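Long-range contacts in alpha-1,3-glucanase (Paenibacillus glycanilyticus, PDB 6K0P), which hydrolyses alpha-1,3-glucan as a glycoside hydrolase of family 87, its catalytic domain being seen here with the disaccharide nigerose bound: residues E173-Q179 with V235-Y241; G351-F357 with T379-R385; G372-L378 with D396-L402. The protein carries 1 engineered substitution. One frame throughout, in Å; residues are numbered along the deposited sequence.

Interaction 1 of 3, residues E173-Q179 with V235-Y241; sequences ENVAPPQ and VGAGPWY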
loop_
_atom_site.group_PDB
_atom_site.type_symbol
_atom_site.label_atom_id
_atom_site.label_comp_id
_atom_site.label_asym_id
_atom_site.label_seq_id
_atom_site.Cartn_x
_atom_site.Cartn_y
_atom_site.Cartn_z
ATOM N N GLU A 173 -3.800 8.631 -17.424
ATOM C CA GLU A 173 -5.179 8.865 -17.018
ATOM C C GLU A 173 -5.793 9.926 -17.917
ATOM O O GLU A 173 -5.126 10.891 -18.307
ATOM C CB GLU A 173 -5.238 9.314 -15.546
ATOM C CG GLU A 173 -6.640 9.314 -14.952
ATOM C CD GLU A 173 -6.658 9.613 -13.461
ATOM O OE1 GLU A 173 -5.587 9.550 -12.816
ATOM O OE2 GLU A 173 -7.749 9.919 -12.941
ATOM N N ASN A 174 -7.074 9.744 -18.242
ATOM C CA ASN A 174 -7.865 10.766 -18.923
ATOM C C ASN A 174 -8.713 11.458 -17.859
ATOM O O ASN A 174 -9.762 10.949 -17.450
ATOM C CB ASN A 174 -8.728 10.137 -20.010
ATOM C CG ASN A 174 -9.475 11.170 -20.816
ATOM O OD1 ASN A 174 -9.229 12.368 -20.679
ATOM N ND2 ASN A 174 -10.385 10.713 -21.677
ATOM N N VAL A 175 -8.252 12.612 -17.406
ATOM C CA VAL A 175 -8.883 13.328 -16.304
ATOM C C VAL A 175 -9.947 14.264 -16.864
ATOM O O VAL A 175 -9.674 15.077 -17.759
ATOM C CB VAL A 175 -7.827 14.110 -15.510
ATOM C CG1 VAL A 175 -8.459 14.765 -14.286
ATOM C CG2 VAL A 175 -6.707 13.160 -15.078
ATOM N N ALA A 176 -11.169 14.146 -16.331
ATOM C CA ALA A 176 -12.253 15.032 -16.720
ATOM C C ALA A 176 -11.935 16.464 -16.292
ATOM O O ALA A 176 -11.100 16.692 -15.412
ATOM C CB ALA A 176 -13.534 14.582 -16.020
ATOM N N PRO A 177 -12.590 17.449 -16.899
ATOM C CA PRO A 177 -12.457 18.840 -16.430
ATOM C C PRO A 177 -12.876 18.960 -14.976
ATOM O O PRO A 177 -13.627 18.110 -14.467
ATOM C CB PRO A 177 -13.422 19.615 -17.348
ATOM C CG PRO A 177 -13.576 18.757 -18.555
ATOM C CD PRO A 177 -13.447 17.332 -18.093
ATOM N N PRO A 178 -12.413 19.998 -14.272
ATOM C CA PRO A 178 -12.738 20.128 -12.845
ATOM C C PRO A 178 -14.228 20.300 -12.600
ATOM O O PRO A 178 -14.935 20.966 -13.361
ATOM C CB PRO A 178 -11.959 21.373 -12.410
ATOM C CG PRO A 178 -11.748 22.151 -13.675
ATOM C CD PRO A 178 -11.569 21.106 -14.750
ATOM N N GLN A 179 -14.686 19.720 -11.493
ATOM C CA GLN A 179 -16.073 19.808 -11.062
ATOM C C GLN A 179 -16.284 21.080 -10.246
ATOM O O GLN A 179 -15.496 21.392 -9.345
ATOM C CB GLN A 179 -16.410 18.529 -10.289
ATOM C CG GLN A 179 -17.336 18.598 -9.099
ATOM C CD GLN A 179 -17.339 17.265 -8.340
ATOM O OE1 GLN A 179 -17.990 16.316 -8.773
ATOM N NE2 GLN A 179 -16.614 17.186 -7.216
ATOM N N VAL A 235 -16.060 18.964 -0.276
ATOM C CA VAL A 235 -16.111 18.551 -1.676
ATOM C C VAL A 235 -15.097 19.373 -2.457
ATOM O O VAL A 235 -15.137 20.608 -2.420
ATOM C CB VAL A 235 -17.517 18.763 -2.270
ATOM C CG1 VAL A 235 -17.551 18.313 -3.716
ATOM C CG2 VAL A 235 -18.588 18.036 -1.428
ATOM N N GLY A 236 -14.197 18.694 -3.172
ATOM C CA GLY A 236 -13.268 19.347 -4.067
ATOM C C GLY A 236 -13.712 19.260 -5.519
ATOM O O GLY A 236 -14.817 18.816 -5.846
ATOM N N ALA A 237 -12.799 19.662 -6.402
ATOM C CA ALA A 237 -13.025 19.681 -7.841
ATOM C C ALA A 237 -12.535 18.418 -8.530
ATOM O O ALA A 237 -12.679 18.295 -9.751
ATOM C CB ALA A 237 -12.319 20.898 -8.458
ATOM N N GLY A 238 -11.968 17.482 -7.770
ATOM C CA GLY A 238 -11.307 16.317 -8.308
ATOM C C GLY A 238 -9.876 16.285 -7.808
ATOM O O GLY A 238 -9.254 17.332 -7.604
ATOM N N PRO A 239 -9.326 15.083 -7.589
ATOM C CA PRO A 239 -7.996 14.997 -6.955
ATOM C C PRO A 239 -6.854 15.570 -7.786
ATOM O O PRO A 239 -5.842 15.984 -7.206
ATOM C CB PRO A 239 -7.816 13.494 -6.679
ATOM C CG PRO A 239 -8.767 12.812 -7.607
ATOM C CD PRO A 239 -9.945 13.760 -7.772
ATOM N N TRP A 240 -6.966 15.599 -9.115
ATOM C CA TRP A 240 -5.945 16.260 -9.928
ATOM C C TRP A 240 -6.026 17.776 -9.848
ATOM O O TRP A 240 -5.097 18.456 -10.303
ATOM C CB TRP A 240 -6.063 15.823 -11.395
ATOM C CG TRP A 240 -5.322 14.552 -11.716
ATOM C CD1 TRP A 240 -5.827 13.277 -11.709
ATOM C CD2 TRP A 240 -3.940 14.434 -12.089
ATOM N NE1 TRP A 240 -4.844 12.374 -12.073
ATOM C CE2 TRP A 240 -3.678 13.060 -12.302
ATOM C CE3 TRP A 240 -2.898 15.357 -12.263
ATOM C CZ2 TRP A 240 -2.415 12.589 -12.680
ATOM C CZ3 TRP A 240 -1.644 14.882 -12.637
ATOM C CH2 TRP A 240 -1.418 13.514 -12.844
ATOM N N TYR A 241 -7.106 18.329 -9.295
ATOM C CA TYR A 241 -7.332 19.772 -9.331
ATOM C C TYR A 241 -7.278 20.431 -7.963
ATOM O O TYR A 241 -6.584 21.436 -7.803
ATOM C CB TYR A 241 -8.679 20.075 -9.998
ATOM C CG TYR A 241 -8.764 19.570 -11.409
ATOM C CD1 TYR A 241 -7.998 20.143 -12.414
ATOM C CD2 TYR A 241 -9.588 18.500 -11.732
ATOM C CE1 TYR A 241 -8.067 19.671 -13.725
ATOM C CE2 TYR A 241 -9.664 18.022 -13.023
ATOM C CZ TYR A 241 -8.902 18.615 -14.010
ATOM O OH TYR A 241 -8.980 18.133 -15.298
HETATM O O HOH W 1 -13.519 16.505 -12.204
#

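Interaction 2 of 3, residues G351-F357 with T379-R385; sequences GTGDDSF and TATNVRR. With ACY (acetic acid), chain K.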
loop_
_atom_site.group_PDB
_atom_site.type_symbol
_atom_site.label_atom_id
_atom_site.label_comp_id
_atom_site.label_asym_id
_atom_site.label_seq_id
_atom_site.Cartn_x
_atom_site.Cartn_y
_atom_site.Cartn_z
ATOM N N GLY A 351 3.514 2.204 -2.466
ATOM C CA GLY A 351 4.541 2.858 -1.679
ATOM C C GLY A 351 4.195 3.170 -0.236
ATOM O O GLY A 351 4.733 4.134 0.325
ATOM N N THR A 352 3.321 2.391 0.400
ATOM C CA THR A 352 3.139 2.614 1.831
ATOM C C THR A 352 4.403 2.219 2.598
ATOM O O THR A 352 5.288 1.527 2.078
ATOM C CB THR A 352 1.910 1.881 2.378
ATOM O OG1 THR A 352 2.104 0.464 2.295
ATOM C CG2 THR A 352 0.645 2.275 1.611
ATOM N N GLY A 353 4.496 2.693 3.844
ATOM C CA GLY A 353 5.692 2.491 4.646
ATOM C C GLY A 353 5.519 1.456 5.743
ATOM O O GLY A 353 6.420 1.226 6.563
ATOM N N ASP A 354 4.338 0.851 5.780
ATOM C CA ASP A 354 3.997 -0.285 6.638
ATOM C C ASP A 354 2.788 -0.940 5.972
ATOM O O ASP A 354 2.476 -0.625 4.816
ATOM C CB ASP A 354 3.763 0.183 8.079
ATOM C CG ASP A 354 4.100 -0.884 9.113
ATOM O OD1 ASP A 354 3.451 -1.956 9.125
ATOM O OD2 ASP A 354 5.008 -0.647 9.935
ATOM N N ASP A 355 2.108 -1.850 6.681
ATOM C CA ASP A 355 0.981 -2.590 6.108
ATOM C C ASP A 355 0.081 -1.650 5.314
ATOM O O ASP A 355 -0.409 -0.652 5.846
ATOM C CB ASP A 355 0.145 -3.220 7.231
ATOM C CG ASP A 355 0.859 -4.334 7.979
ATOM O OD1 ASP A 355 1.687 -5.068 7.397
ATOM O OD2 ASP A 355 0.542 -4.489 9.182
ATOM N N SER A 356 -0.156 -1.956 4.037
ATOM C CA SER A 356 -0.912 -1.000 3.224
ATOM C C SER A 356 -2.359 -0.911 3.692
ATOM O O SER A 356 -2.880 0.187 3.929
ATOM C CB SER A 356 -0.865 -1.372 1.746
ATOM O OG SER A 356 0.468 -1.341 1.250
ATOM N N PHE A 357 -3.022 -2.059 3.832
ATOM C CA PHE A 357 -4.383 -2.144 4.353
ATOM C C PHE A 357 -4.346 -3.152 5.483
ATOM O O PHE A 357 -3.922 -4.293 5.276
ATOM C CB PHE A 357 -5.351 -2.615 3.264
ATOM C CG PHE A 357 -5.468 -1.667 2.105
ATOM C CD1 PHE A 357 -6.262 -0.532 2.192
ATOM C CD2 PHE A 357 -4.778 -1.911 0.934
ATOM C CE1 PHE A 357 -6.372 0.347 1.116
ATOM C CE2 PHE A 357 -4.879 -1.035 -0.140
ATOM C CZ PHE A 357 -5.674 0.093 -0.046
ATOM N N THR A 379 -5.947 -2.762 -4.176
ATOM C CA THR A 379 -4.627 -2.968 -4.752
ATOM C C THR A 379 -3.596 -2.341 -3.830
ATOM O O THR A 379 -3.775 -1.209 -3.369
ATOM C CB THR A 379 -4.554 -2.331 -6.138
ATOM O OG1 THR A 379 -5.408 -3.064 -7.025
ATOM C CG2 THR A 379 -3.117 -2.327 -6.668
ATOM N N ALA A 380 -2.526 -3.084 -3.543
ATOM C CA ALA A 380 -1.425 -2.574 -2.729
ATOM C C ALA A 380 -0.120 -3.080 -3.323
ATOM O O ALA A 380 0.133 -4.288 -3.322
ATOM C CB ALA A 380 -1.573 -3.007 -1.270
ATOM N N THR A 381 0.707 -2.168 -3.833
ATOM C CA THR A 381 1.935 -2.551 -4.522
ATOM C C THR A 381 3.094 -1.715 -3.994
ATOM O O THR A 381 2.896 -0.676 -3.365
ATOM C CB THR A 381 1.829 -2.332 -6.030
ATOM O OG1 THR A 381 1.598 -0.942 -6.286
ATOM C CG2 THR A 381 0.684 -3.161 -6.620
ATOM N N ASN A 382 4.316 -2.166 -4.276
ATOM C CA ASN A 382 5.512 -1.458 -3.827
ATOM C C ASN A 382 5.420 -1.145 -2.335
ATOM O O ASN A 382 5.560 0.004 -1.901
ATOM C CB ASN A 382 5.747 -0.182 -4.639
ATOM C CG ASN A 382 6.222 -0.456 -6.048
ATOM O OD1 ASN A 382 5.594 -0.024 -7.009
ATOM N ND2 ASN A 382 7.350 -1.157 -6.186
ATOM N N VAL A 383 5.152 -2.179 -1.544
ATOM C CA VAL A 383 5.025 -2.014 -0.100
ATOM C C VAL A 383 6.435 -1.880 0.459
ATOM O O VAL A 383 7.226 -2.827 0.402
ATOM C CB VAL A 383 4.292 -3.194 0.541
ATOM C CG1 VAL A 383 3.959 -2.846 1.979
ATOM C CG2 VAL A 383 3.017 -3.524 -0.237
ATOM N N ARG A 384 6.756 -0.707 0.991
ATOM C CA ARG A 384 8.145 -0.403 1.313
ATOM C C ARG A 384 8.607 -1.031 2.623
ATOM O O ARG A 384 9.812 -1.060 2.896
ATOM C CB ARG A 384 8.360 1.110 1.288
ATOM C CG ARG A 384 7.982 1.713 -0.070
ATOM C CD ARG A 384 8.482 3.135 -0.207
ATOM N NE ARG A 384 7.665 4.096 0.525
ATOM C CZ ARG A 384 7.880 5.404 0.488
ATOM N NH1 ARG A 384 8.892 5.884 -0.225
ATOM N NH2 ARG A 384 7.092 6.230 1.160
ATOM N N ARG A 385 7.676 -1.525 3.434
ATOM C CA ARG A 385 7.972 -2.290 4.635
ATOM C C ARG A 385 6.671 -2.954 5.049
ATOM O O ARG A 385 5.604 -2.364 4.871
ATOM C CB ARG A 385 8.471 -1.364 5.759
ATOM C CG ARG A 385 8.646 -2.061 7.094
ATOM C CD ARG A 385 8.975 -1.063 8.176
ATOM N NE ARG A 385 8.994 -1.708 9.482
ATOM C CZ ARG A 385 9.647 -1.222 10.524
ATOM N NH1 ARG A 385 10.323 -0.082 10.405
ATOM N NH2 ARG A 385 9.622 -1.877 11.680
HETATM C C ACY K . 7.556 -4.707 10.726
HETATM O O ACY K . 7.748 -4.153 11.872
HETATM O OXT ACY K . 7.816 -4.207 9.642
HETATM C CH3 ACY K . 6.958 -6.104 10.831
HETATM O O HOH W 2 1.745 0.128 -0.929
#

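Interaction 3 of 3, residues G372-L378 with D396-L402; sequences GNKYTNL and DNLFQNL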
loop_
_atom_site.group_PDB
_atom_site.type_symbol
_atom_site.label_atom_id
_atom_site.label_comp_id
_atom_site.label_asym_id
_atom_site.label_seq_id
_atom_site.Cartn_x
_atom_site.Cartn_y
_atom_site.Cartn_z
ATOM N N GLY A 372 -17.217 -7.868 10.882
ATOM C CA GLY A 372 -18.111 -7.416 9.836
ATOM C C GLY A 372 -17.507 -6.458 8.840
ATOM O O GLY A 372 -18.251 -5.840 8.071
ATOM N N ASN A 373 -16.188 -6.317 8.826
ATOM C CA ASN A 373 -15.536 -5.425 7.881
ATOM C C ASN A 373 -15.406 -6.093 6.520
ATOM O O ASN A 373 -15.318 -7.317 6.409
ATOM C CB ASN A 373 -14.151 -5.043 8.400
ATOM C CG ASN A 373 -14.223 -4.248 9.689
ATOM O OD1 ASN A 373 -14.567 -3.068 9.679
ATOM N ND2 ASN A 373 -13.904 -4.889 10.812
ATOM N N LYS A 374 -15.419 -5.270 5.476
ATOM C CA LYS A 374 -15.306 -5.740 4.102
ATOM C C LYS A 374 -14.215 -4.921 3.433
ATOM O O LYS A 374 -14.387 -3.717 3.206
ATOM C CB LYS A 374 -16.640 -5.617 3.362
ATOM C CG LYS A 374 -17.719 -6.553 3.929
ATOM C CD LYS A 374 -19.037 -6.387 3.194
ATOM C CE LYS A 374 -20.113 -7.288 3.788
ATOM N NZ LYS A 374 -19.742 -8.734 3.731
ATOM N N TYR A 375 -13.089 -5.571 3.150
ATOM C CA TYR A 375 -11.943 -4.975 2.464
ATOM C C TYR A 375 -11.986 -5.585 1.066
ATOM O O TYR A 375 -11.599 -6.741 0.875
ATOM C CB TYR A 375 -10.654 -5.364 3.186
ATOM C CG TYR A 375 -10.312 -4.596 4.459
ATOM C CD1 TYR A 375 -11.216 -4.481 5.518
ATOM C CD2 TYR A 375 -9.053 -4.033 4.626
ATOM C CE1 TYR A 375 -10.877 -3.793 6.684
ATOM C CE2 TYR A 375 -8.710 -3.358 5.793
ATOM C CZ TYR A 375 -9.623 -3.234 6.814
ATOM O OH TYR A 375 -9.281 -2.556 7.965
ATOM N N THR A 376 -12.483 -4.828 0.090
ATOM C CA THR A 376 -12.833 -5.383 -1.213
ATOM C C THR A 376 -12.223 -4.559 -2.336
ATOM O O THR A 376 -12.127 -3.331 -2.238
ATOM C CB THR A 376 -14.356 -5.451 -1.409
ATOM O OG1 THR A 376 -14.925 -4.143 -1.242
ATOM C CG2 THR A 376 -14.993 -6.401 -0.391
ATOM N N ASN A 377 -11.817 -5.240 -3.408
ATOM C CA ASN A 377 -11.330 -4.570 -4.612
ATOM C C ASN A 377 -10.176 -3.630 -4.269
ATOM O O ASN A 377 -10.204 -2.434 -4.557
ATOM C CB ASN A 377 -12.468 -3.831 -5.333
ATOM C CG ASN A 377 -13.677 -4.718 -5.583
ATOM O OD1 ASN A 377 -13.556 -5.789 -6.174
ATOM N ND2 ASN A 377 -14.844 -4.280 -5.125
ATOM N N LEU A 378 -9.150 -4.192 -3.638
ATOM C CA LEU A 378 -8.037 -3.400 -3.132
ATOM C C LEU A 378 -6.753 -3.773 -3.855
ATOM O O LEU A 378 -6.488 -4.957 -4.106
ATOM C CB LEU A 378 -7.845 -3.623 -1.631
ATOM C CG LEU A 378 -9.025 -3.286 -0.715
ATOM C CD1 LEU A 378 -8.626 -3.495 0.748
ATOM C CD2 LEU A 378 -9.500 -1.847 -0.932
ATOM N N ASP A 396 -15.326 -12.691 11.440
ATOM C CA ASP A 396 -16.277 -12.342 10.381
ATOM C C ASP A 396 -15.831 -11.111 9.589
ATOM O O ASP A 396 -16.577 -10.144 9.430
ATOM C CB ASP A 396 -17.698 -12.174 10.932
ATOM C CG ASP A 396 -18.737 -12.006 9.839
ATOM O OD1 ASP A 396 -18.606 -12.636 8.767
ATOM O OD2 ASP A 396 -19.696 -11.238 10.053
ATOM N N ASN A 397 -14.607 -11.156 9.080
ATOM C CA ASN A 397 -14.073 -10.092 8.238
ATOM C C ASN A 397 -13.692 -10.668 6.885
ATOM O O ASN A 397 -13.158 -11.783 6.802
ATOM C CB ASN A 397 -12.858 -9.450 8.885
ATOM C CG ASN A 397 -13.212 -8.715 10.154
ATOM O OD1 ASN A 397 -14.002 -7.768 10.130
ATOM N ND2 ASN A 397 -12.644 -9.145 11.274
ATOM N N LEU A 398 -13.964 -9.905 5.827
ATOM C CA LEU A 398 -13.793 -10.362 4.454
ATOM C C LEU A 398 -12.752 -9.501 3.750
ATOM O O LEU A 398 -12.801 -8.271 3.833
ATOM C CB LEU A 398 -15.121 -10.259 3.708
ATOM C CG LEU A 398 -15.098 -10.583 2.215
ATOM C CD1 LEU A 398 -14.744 -12.056 1.950
ATOM C CD2 LEU A 398 -16.457 -10.233 1.614
ATOM N N PHE A 399 -11.818 -10.155 3.056
ATOM C CA PHE A 399 -10.827 -9.509 2.201
ATOM C C PHE A 399 -10.988 -10.158 0.834
ATOM O O PHE A 399 -10.652 -11.336 0.665
ATOM C CB PHE A 399 -9.424 -9.737 2.763
ATOM C CG PHE A 399 -9.242 -9.201 4.163
ATOM C CD1 PHE A 399 -9.713 -9.899 5.260
ATOM C CD2 PHE A 399 -8.598 -7.982 4.373
ATOM C CE1 PHE A 399 -9.555 -9.400 6.545
ATOM C CE2 PHE A 399 -8.434 -7.479 5.661
ATOM C CZ PHE A 399 -8.912 -8.189 6.746
ATOM N N GLN A 400 -11.521 -9.410 -0.135
ATOM C CA GLN A 400 -12.000 -10.008 -1.373
ATOM C C GLN A 400 -11.553 -9.199 -2.580
ATOM O O GLN A 400 -11.648 -7.968 -2.581
ATOM C CB GLN A 400 -13.525 -10.080 -1.347
ATOM C CG GLN A 400 -14.149 -10.775 -2.536
ATOM C CD GLN A 400 -15.647 -10.914 -2.348
ATOM O OE1 GLN A 400 -16.373 -9.918 -2.294
ATOM N NE2 GLN A 400 -16.113 -12.148 -2.204
ATOM N N ASN A 401 -11.085 -9.902 -3.613
ATOM C CA ASN A 401 -10.600 -9.308 -4.861
ATOM C C ASN A 401 -9.435 -8.346 -4.605
ATOM O O ASN A 401 -9.543 -7.125 -4.742
ATOM C CB ASN A 401 -11.710 -8.659 -5.693
ATOM C CG ASN A 401 -11.220 -8.289 -7.072
ATOM O OD1 ASN A 401 -10.345 -8.960 -7.609
ATOM N ND2 ASN A 401 -11.755 -7.222 -7.646
ATOM N N LEU A 402 -8.304 -8.948 -4.254
ATOM C CA LEU A 402 -7.103 -8.220 -3.864
ATOM C C LEU A 402 -6.018 -8.395 -4.912
ATOM O O LEU A 402 -5.879 -9.470 -5.506
ATOM C CB LEU A 402 -6.548 -8.754 -2.542
ATOM C CG LEU A 402 -7.528 -8.958 -1.394
ATOM C CD1 LEU A 402 -6.802 -9.594 -0.202
ATOM C CD2 LEU A 402 -8.154 -7.615 -1.021
HETATM O O HOH W 3 -17.518 -9.143 6.777
#

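Interaction 1 of 3, residues E173-Q179 with V235-Y241
Residues 173-179 leave strand 165-173 of an antiparallel sheet as an extended loop and run in the opposite sense to 235-241, coming closest where Gln179 CA lies 4.4 Å from Ala237 CA. The second segment ends a strand of the parallel beta-helix and enters a type I turn closed by Tyr241 N to Gly238 O at 2.9 Å, so the contact joins the antiparallel sheet to the helix. One backbone bond crosses, Gln179 N to Ala237 O (3.0 Å). Two aromatic side chains fill the wider gap: Val175 CG2 makes a CH-pi contact 3.7 Å from the centroid of the five-membered ring of Trp240, and Pro178 CB another over the Tyr241 ring, 3.9 Å from its centroid. Both aromatic side chains also donate, Trp240 NE1 to Glu173 OE1 (3.0 Å), an oxygen also salt-bridged to Arg324, and Tyr241 OH to Ala176 O (2.6 Å). Gln179 NE2 donates to Gly236 O (2.8 Å), while water 1 bridges Pro177 O (2.8 Å) and Ala237 O (3.2 Å).

Interaction 2 of 3, residues G351-F357 with T379-R385
Two residues in the left-handed region lie side by side, Gly351 (phi/psi 77/29°) and Asn382 (50/53°), their CA atoms 4.9 Å apart. At this point Gly351 N donates to Thr381 O (3.1 Å), and Gly351 CA comes within 3.0 Å of Asn382 O in a CA-H...O contact. The same carbonyl of Thr381 accepts from water 2 (2.8 Å), which takes a bond from Thr352 N (3.1 Å) and lies 2.9 Å from Ser356 OG, filling the space between loop and strand. Beyond the corner at Asn382, Arg384 N bonds to Thr352 O (2.9 Å). Loop 351-357 links strands 343-350 and 357-360 of the right-handed parallel beta-helix, and strand 374-383 stacks on the first of these one coil later. Thr352 OG1 braces the loop from within by donating to Asp354 O (2.8 Å). Towards the helix interior, Ser356 CB meets Ala380 CB at 3.5 Å, and the edge of the Phe357 ring meets Thr379 O (CE2 to O 3.4 Å). The loop borders a glycan pocket: the Asp354 side chain, about 6 Å from a bound glucose, forms a salt bridge with the pocket residue Arg280. Arg385 instead grips an acetic acid molecule, probably from the crystallisation liquor, through NE to OXT (2.8 Å) and NH2 to O (3.0 Å).

Interaction 3 of 3, residues G372-L378 with D396-L402
Backbone hydrogen bonds dominate this pairing of neighbouring coils in the parallel beta-helix. Strands 374-376 and 397-400 run parallel at 2°, their axes 4.7 Å apart, with each residue opposite the one 24 places later. Leu398 N to Asn373 O (3.0 Å), Tyr375 N to Leu398 O (2.8 Å), Gln400 N to Tyr375 O (2.9 Å) and Asn377 N to Gln400 O (2.9 Å) form the parallel ladder, which continues past the corner with Leu378 N to Asn401 O (3.2 Å). Water 3 bridges the carbonyls Asn373 O (2.9 Å) and Asp396 O (3.0 Å). Side-chain amides add a second set. Asn377 and Asn401 occupy equivalent left-handed corners, and Asn401 ND2 donates to Asn377 OD1 (2.7 Å), as in the asparagine ladders of pectate lyase-like helices. At the other end Asn397 OD1 accepts both Asn373 N (2.9 Å) and Asn373 ND2 (3.0 Å). Apolar packing occupies the inner face: Tyr375 CB lies 3.5 Å from Phe399 CD2, the two rings meet obliquely with centroids 4.9 Å apart, and Leu378 CB lies 4.1 Å from Leu402 CD2. The Tyr375 hydroxyl is satisfied by Ala358 O. Lys374, Thr376, Leu398 and Gln400 share the other, more exposed face. Asn377/Asn401, Tyr375/Phe399 and Leu378/Leu402 thus repeat their chemistry from coil to coil, unlike the outer-face pairs, so that coils can pile up with their corners hydrogen-bonded and their interior largely apolar.

In the fold
All three contacts reach the same beta-helical sheet. Interactions 2 and 3 share strand 374-383, and their segments alternate along the chain; centres about 17 Å apart, they touch where Phe357 CG packs on Leu378 CD1 (3.9 Å). Interaction 2 is buried near the middle of the chain, a loop with an enclosed water beside a sugar site, whereas interaction 3, partly buried, is regular coil-on-coil pairing with a more exposed outer face. Interaction 1 stands apart, about 25 Å from interaction 2 and 28 Å from interaction 3 between centres. Lying toward the periphery, it combines four scattered hydrogen bonds, not a ladder, with proline and valine against aromatic rings, joining a different sheet to the helix.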